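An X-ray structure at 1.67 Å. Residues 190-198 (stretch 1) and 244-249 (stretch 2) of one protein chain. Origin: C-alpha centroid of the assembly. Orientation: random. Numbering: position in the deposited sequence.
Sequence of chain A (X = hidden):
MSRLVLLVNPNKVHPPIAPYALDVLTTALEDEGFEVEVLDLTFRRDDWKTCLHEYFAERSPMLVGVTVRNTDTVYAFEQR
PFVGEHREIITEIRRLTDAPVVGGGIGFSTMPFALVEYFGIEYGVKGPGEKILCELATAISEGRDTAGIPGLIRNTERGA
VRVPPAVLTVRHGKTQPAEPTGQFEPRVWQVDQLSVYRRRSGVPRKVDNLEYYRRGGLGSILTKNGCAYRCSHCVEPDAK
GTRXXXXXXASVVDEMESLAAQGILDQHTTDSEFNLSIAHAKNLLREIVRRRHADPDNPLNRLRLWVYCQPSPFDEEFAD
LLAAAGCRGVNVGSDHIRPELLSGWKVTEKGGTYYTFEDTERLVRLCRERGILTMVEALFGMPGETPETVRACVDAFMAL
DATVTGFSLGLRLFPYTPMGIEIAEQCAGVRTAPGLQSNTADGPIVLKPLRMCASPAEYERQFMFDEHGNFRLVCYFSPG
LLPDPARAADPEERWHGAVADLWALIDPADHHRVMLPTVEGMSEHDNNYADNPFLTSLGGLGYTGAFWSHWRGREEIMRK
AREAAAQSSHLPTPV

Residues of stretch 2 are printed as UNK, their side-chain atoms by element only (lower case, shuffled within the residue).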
ATOM      1  N   GLN A 190       8.304  12.503 -11.673  1.00 13.06           N
ATOM      2  CA  GLN A 190       7.772  11.271 -12.238  1.00 12.53           C
ATOM      3  C   GLN A 190       6.250  11.265 -12.306  1.00 13.96           C
ATOM      4  O   GLN A 190       5.682  10.402 -12.984  1.00 13.01           O
ATOM      5  CB  GLN A 190       8.250  10.068 -11.415  1.00 11.11           C
ATOM      6  CG  GLN A 190       9.784   9.960 -11.314  1.00 13.00           C
ATOM      7  CD  GLN A 190      10.257   8.826 -10.423  1.00 11.76           C
ATOM      8  OE1 GLN A 190      11.320   8.916  -9.800  1.00 13.87           O
ATOM      9  NE2 GLN A 190       9.489   7.740 -10.376  1.00  9.79           N
ATOM     10  N   VAL A 191       5.592  12.211 -11.630  1.00 12.19           N
ATOM     11  CA  VAL A 191       4.142  12.208 -11.455  1.00 13.61           C
ATOM     12  C   VAL A 191       3.481  13.006 -12.573  1.00 13.89           C
ATOM     13  O   VAL A 191       3.877  14.143 -12.855  1.00 14.33           O
ATOM     14  CB  VAL A 191       3.766  12.797 -10.083  1.00 12.98           C
ATOM     15  CG1 VAL A 191       2.257  12.862  -9.931  1.00 12.44           C
ATOM     16  CG2 VAL A 191       4.384  11.976  -8.965  1.00 12.96           C
ATOM     17  N   ASP A 192       2.451  12.425 -13.188  1.00 12.49           N
ATOM     18  CA  ASP A 192       1.570  13.170 -14.085  1.00 12.46           C
ATOM     19  C   ASP A 192       0.589  13.948 -13.218  1.00 13.95           C
ATOM     20  O   ASP A 192      -0.405  13.403 -12.734  1.00 15.25           O
ATOM     21  CB  ASP A 192       0.857  12.223 -15.047  1.00 13.99           C
ATOM     22  CG  ASP A 192      -0.132  12.930 -15.963  1.00 20.04           C
ATOM     23  OD1 ASP A 192      -0.294  14.173 -15.890  1.00 16.13           O
ATOM     24  OD2 ASP A 192      -0.757  12.219 -16.775  1.00 20.16           O
ATOM     25  N   GLN A 193       0.871  15.231 -13.019  1.00 12.82           N
ATOM     26  CA  GLN A 193       0.061  16.097 -12.173  1.00 13.08           C
ATOM     27  C   GLN A 193      -1.070  16.777 -12.928  1.00 12.29           C
ATOM     28  O   GLN A 193      -1.824  17.540 -12.318  1.00 14.79           O
ATOM     29  CB  GLN A 193       0.939  17.165 -11.526  1.00 13.75           C
ATOM     30  CG  GLN A 193       2.093  16.623 -10.712  1.00 12.90           C
ATOM     31  CD  GLN A 193       3.004  17.724 -10.223  1.00 16.13           C
ATOM     32  OE1 GLN A 193       4.089  17.935 -10.769  1.00 21.33           O
ATOM     33  NE2 GLN A 193       2.565  18.448  -9.202  1.00 14.03           N
ATOM     34  N   LEU A 194      -1.207  16.528 -14.229  1.00 13.17           N
ATOM     35  CA  LEU A 194      -2.154  17.254 -15.063  1.00 17.18           C
ATOM     36  C   LEU A 194      -3.361  16.424 -15.473  1.00 17.89           C
ATOM     37  O   LEU A 194      -4.492  16.911 -15.403  1.00 16.60           O
ATOM     38  CB  LEU A 194      -1.448  17.777 -16.325  1.00 17.34           C
ATOM     39  CG  LEU A 194      -0.298  18.760 -16.104  1.00 20.79           C
ATOM     40  CD1 LEU A 194       0.364  19.124 -17.421  1.00 22.11           C
ATOM     41  CD2 LEU A 194      -0.808  20.006 -15.402  1.00 20.27           C
ATOM     42  N   SER A 195      -3.156  15.185 -15.906  1.00 16.48           N
ATOM     43  CA  SER A 195      -4.215  14.472 -16.606  1.00 19.45           C
ATOM     44  C   SER A 195      -5.300  13.990 -15.654  1.00 15.45           C
ATOM     45  O   SER A 195      -5.062  13.742 -14.468  1.00 16.11           O
ATOM     46  CB  SER A 195      -3.658  13.263 -17.358  1.00 18.39           C
ATOM     47  OG  SER A 195      -2.515  13.606 -18.119  1.00 19.74           O
ATOM     48  N   VAL A 196      -6.503  13.852 -16.201  1.00 16.59           N
ATOM     49  CA  VAL A 196      -7.546  13.050 -15.574  1.00 15.11           C
ATOM     50  C   VAL A 196      -7.255  11.594 -15.911  1.00 17.10           C
ATOM     51  O   VAL A 196      -7.131  11.235 -17.085  1.00 21.46           O
ATOM     52  CB  VAL A 196      -8.938  13.467 -16.069  1.00 18.52           C
ATOM     53  CG1 VAL A 196      -9.998  12.519 -15.534  1.00 18.15           C
ATOM     54  CG2 VAL A 196      -9.236  14.909 -15.682  1.00 19.23           C
ATOM     55  N   TYR A 197      -7.131  10.755 -14.891  1.00 14.37           N
ATOM     56  CA  TYR A 197      -6.889   9.338 -15.135  1.00 17.55           C
ATOM     57  C   TYR A 197      -8.203   8.696 -15.564  1.00 16.64           C
ATOM     58  O   TYR A 197      -9.210   8.804 -14.856  1.00 15.57           O
ATOM     59  CB  TYR A 197      -6.316   8.658 -13.892  1.00 14.20           C
ATOM     60  CG  TYR A 197      -5.089   9.341 -13.301  1.00 14.80           C
ATOM     61  CD1 TYR A 197      -4.189  10.049 -14.101  1.00 16.03           C
ATOM     62  CD2 TYR A 197      -4.845   9.288 -11.936  1.00 13.91           C
ATOM     63  CE1 TYR A 197      -3.081  10.681 -13.545  1.00 15.16           C
ATOM     64  CE2 TYR A 197      -3.743   9.899 -11.382  1.00 14.19           C
ATOM     65  CZ  TYR A 197      -2.868  10.601 -12.183  1.00 13.75           C
ATOM     66  OH  TYR A 197      -1.774  11.216 -11.602  1.00 13.29           O
ATOM     67  N   ARG A 198      -8.217   8.080 -16.743  1.00 14.67           N
ATOM     68  CA  ARG A 198      -9.459   7.536 -17.277  1.00 14.39           C
ATOM     69  C   ARG A 198      -9.792   6.231 -16.563  1.00 15.92           C
ATOM     70  O   ARG A 198      -8.968   5.311 -16.503  1.00 16.23           O
ATOM     71  CB  ARG A 198      -9.357   7.357 -18.791  1.00 19.20           C
ATOM     72  CG  ARG A 198      -9.338   8.702 -19.523  1.00 17.30           C
ATOM     73  CD  ARG A 198      -9.387   8.572 -21.038  1.00 20.58           C
ATOM     74  NE  ARG A 198      -8.138   8.052 -21.586  1.00 20.68           N
ATOM     75  CZ  ARG A 198      -7.099   8.803 -21.943  1.00 24.25           C
ATOM     76  NH1 ARG A 198      -7.149  10.123 -21.817  1.00 26.27           N
ATOM     77  NH2 ARG A 198      -6.008   8.228 -22.433  1.00 22.62           N
ATOM     78  N   UNK A 244       5.606  16.121  -2.177  1.00 12.64           N
ATOM     79  CA  UNK A 244       4.253  16.001  -2.706  1.00 12.76           C
ATOM     80  C   UNK A 244       4.221  16.386  -4.179  1.00 13.88           C
ATOM     81  O   UNK A 244       4.595  17.503  -4.551  1.00 16.47           O
ATOM     82  c   UNK A 244       3.283  16.847  -1.881  1.00 12.84           C
ATOM     83  c   UNK A 244       2.657  14.579   1.081  1.00 15.30           C
ATOM     84  c   UNK A 244       3.214  15.301   2.111  1.00 14.56           C
ATOM     85  c   UNK A 244       3.779  16.539   1.874  1.00 16.91           C
ATOM     86  c   UNK A 244       3.796  17.039   0.582  1.00 13.60           C
ATOM     87  c   UNK A 244       3.231  16.327  -0.469  1.00 13.83           C
ATOM     88  o   UNK A 244       3.189  14.780   3.385  1.00 14.42           O
ATOM     89  c   UNK A 244       2.676  15.086  -0.198  1.00 15.40           C
ATOM     90  N   UNK A 245       3.797  15.442  -5.012  1.00 14.19           N
ATOM     91  CA  UNK A 245       3.417  15.736  -6.379  1.00 11.85           C
ATOM     92  C   UNK A 245       1.911  15.891  -6.409  1.00 12.28           C
ATOM     93  O   UNK A 245       1.188  14.896  -6.473  1.00 13.84           O
ATOM     94  N   UNK A 246       1.432  17.131  -6.312  1.00 12.39           N
ATOM     95  CA  UNK A 246       0.005  17.400  -6.189  1.00 13.56           C
ATOM     96  C   UNK A 246      -0.653  17.381  -7.560  1.00 14.02           C
ATOM     97  O   UNK A 246      -0.171  18.022  -8.496  1.00 15.26           O
ATOM     98  n   UNK A 246       0.358  20.446  -2.264  1.00 23.16           N
ATOM     99  c   UNK A 246       0.335  18.901  -4.128  1.00 17.71           C
ATOM    100  c   UNK A 246       0.130  20.294  -3.563  1.00 18.74           C
ATOM    101  o   UNK A 246      -0.227  21.224  -4.287  1.00 22.90           O
ATOM    102  c   UNK A 246      -0.226  18.761  -5.531  1.00 13.33           C
ATOM    103  N   UNK A 247      -1.770  16.669  -7.669  1.00 13.35           N
ATOM    104  CA  UNK A 247      -2.527  16.684  -8.910  1.00 11.27           C
ATOM    105  C   UNK A 247      -3.362  17.953  -9.006  1.00 12.26           C
ATOM    106  O   UNK A 247      -3.786  18.525  -7.993  1.00 11.57           O
ATOM    107  n   UNK A 247      -4.468  13.110 -10.429  1.00 13.76           N
ATOM    108  c   UNK A 247      -3.760  13.014  -9.150  1.00 10.48           C
ATOM    109  n   UNK A 247      -6.164  12.625 -11.906  1.00 12.36           N
ATOM    110  c   UNK A 247      -3.442  15.467  -9.012  1.00 13.47           C
ATOM    111  n   UNK A 247      -6.166  11.680  -9.813  1.00 13.58           N
ATOM    112  c   UNK A 247      -2.738  14.127  -9.001  1.00 13.71           C
ATOM    113  c   UNK A 247      -5.600  12.473 -10.714  1.00 14.91           C
ATOM    114  N   UNK A 248      -3.604  18.383 -10.241  1.00 12.65           N
ATOM    115  CA  UNK A 248      -4.511  19.498 -10.488  1.00 15.33           C
ATOM    116  C   UNK A 248      -5.869  19.219  -9.861  1.00 12.18           C
ATOM    117  O   UNK A 248      -6.454  18.154 -10.069  1.00 14.14           O
ATOM    118  c   UNK A 248      -3.105  21.693 -12.466  1.00 19.92           C
ATOM    119  o   UNK A 248      -3.170  22.145 -11.304  1.00 17.58           O
ATOM    120  c   UNK A 248      -3.430  20.226 -12.731  1.00 19.63           C
ATOM    121  o   UNK A 248      -2.781  22.403 -13.442  1.00 24.00           O
ATOM    122  c   UNK A 248      -4.669  19.724 -11.995  1.00 13.69           C
ATOM    123  N   UNK A 249      -6.366  20.185  -9.088  1.00 14.52           N
ATOM    124  CA  UNK A 249      -7.613  19.983  -8.359  1.00 12.39           C
ATOM    125  C   UNK A 249      -8.753  19.638  -9.309  1.00 13.45           C
ATOM    126  O   UNK A 249      -9.528  18.712  -9.049  1.00 13.61           O
ATOM    127  c   UNK A 249      -6.922  21.615  -6.483  1.00 15.97           C
ATOM    128  c   UNK A 249      -6.976  20.641  -5.324  1.00 16.15           C
ATOM    129  c   UNK A 249      -7.172  23.038  -6.005  1.00 20.09           C
ATOM    130  c   UNK A 249      -7.947  21.237  -7.555  1.00 15.42           C
TER
HETATM  131  O   HOH W   1      -3.076  14.386 -12.545  1.00 16.05           O

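Position 244 carries one carbon, then a ring of six carbons bearing a single oxygen. That is a phenol. Its CA-to-CB bond points away from stretch 1, and the side chain makes no contact with it. The residue is Y244.

Position 245 has backbone atoms and nothing more. Its O lies 4.2 Å from V191 CG1, and its C lies 3.8 Å from Q193 NE2. A CB placed here would point toward stretch 1 and sit a tight 3.2 Å from V191 CG2. The residue is G245.

Position 246 has three carbons in a row, the third carrying one oxygen and one nitrogen. This is an amide at the end of a two-carbon linker. The CA-to-CB bond points away from stretch 1, so the backbone makes the main contact: Q193 NE2 donates a hydrogen bond to the O of 246 at 2.9 Å. The residue is Q246, which ends the short strand 245-246.

Position 247 has three carbons, a nitrogen, then a carbon carrying two more nitrogens. The group is a guanidinium, and it lies flat on the Y197 ring. One terminal nitrogen is 3.0 Å from S195 O. The residue is R247.

Position 248 has three carbons, the third carrying two oxygens, which makes a carboxylate. CA-to-CB points toward stretch 1, and one carboxylate oxygen lies 3.7 Å from L194 CD2. The backbone N donates to Q193 O at 2.9 Å. The residue is E248, at the N-cap position right before a helix.

Position 249 has four carbons, forked at the second. Its CA-to-CB bond points away from stretch 1, and the side chain makes no contact with it. The residue is L249.

The contact joins three direct hydrogen bonds, one of them backbone to backbone, to one stacked side chain. Q193 bonds through backbone and side chain: its O accepts from E248 N, while its NE2 donates to Q246 O. R247, between these two partners, has the largest covered area. Its guanidinium stacks on one face of Y197, with centres 3.6 Å apart and planes at 13°, a cation-pi arrangement. The stack leaves the guanidinium edge free for hydrogen bonds, and R247 NH2 donates to S195 O at 3.0 Å. Water 1 accepts from R247 NE at 2.8 Å and donates to D192 O at 2.9 Å and S195 O at 2.8 Å. Within stretch 1, Y197 OH donates to D192 O at 2.8 Å, and D192 OD1 accepts from L194 N and S195 N, both at 3.0 Å.

Stretch 2, residues 244-249: YGQREL
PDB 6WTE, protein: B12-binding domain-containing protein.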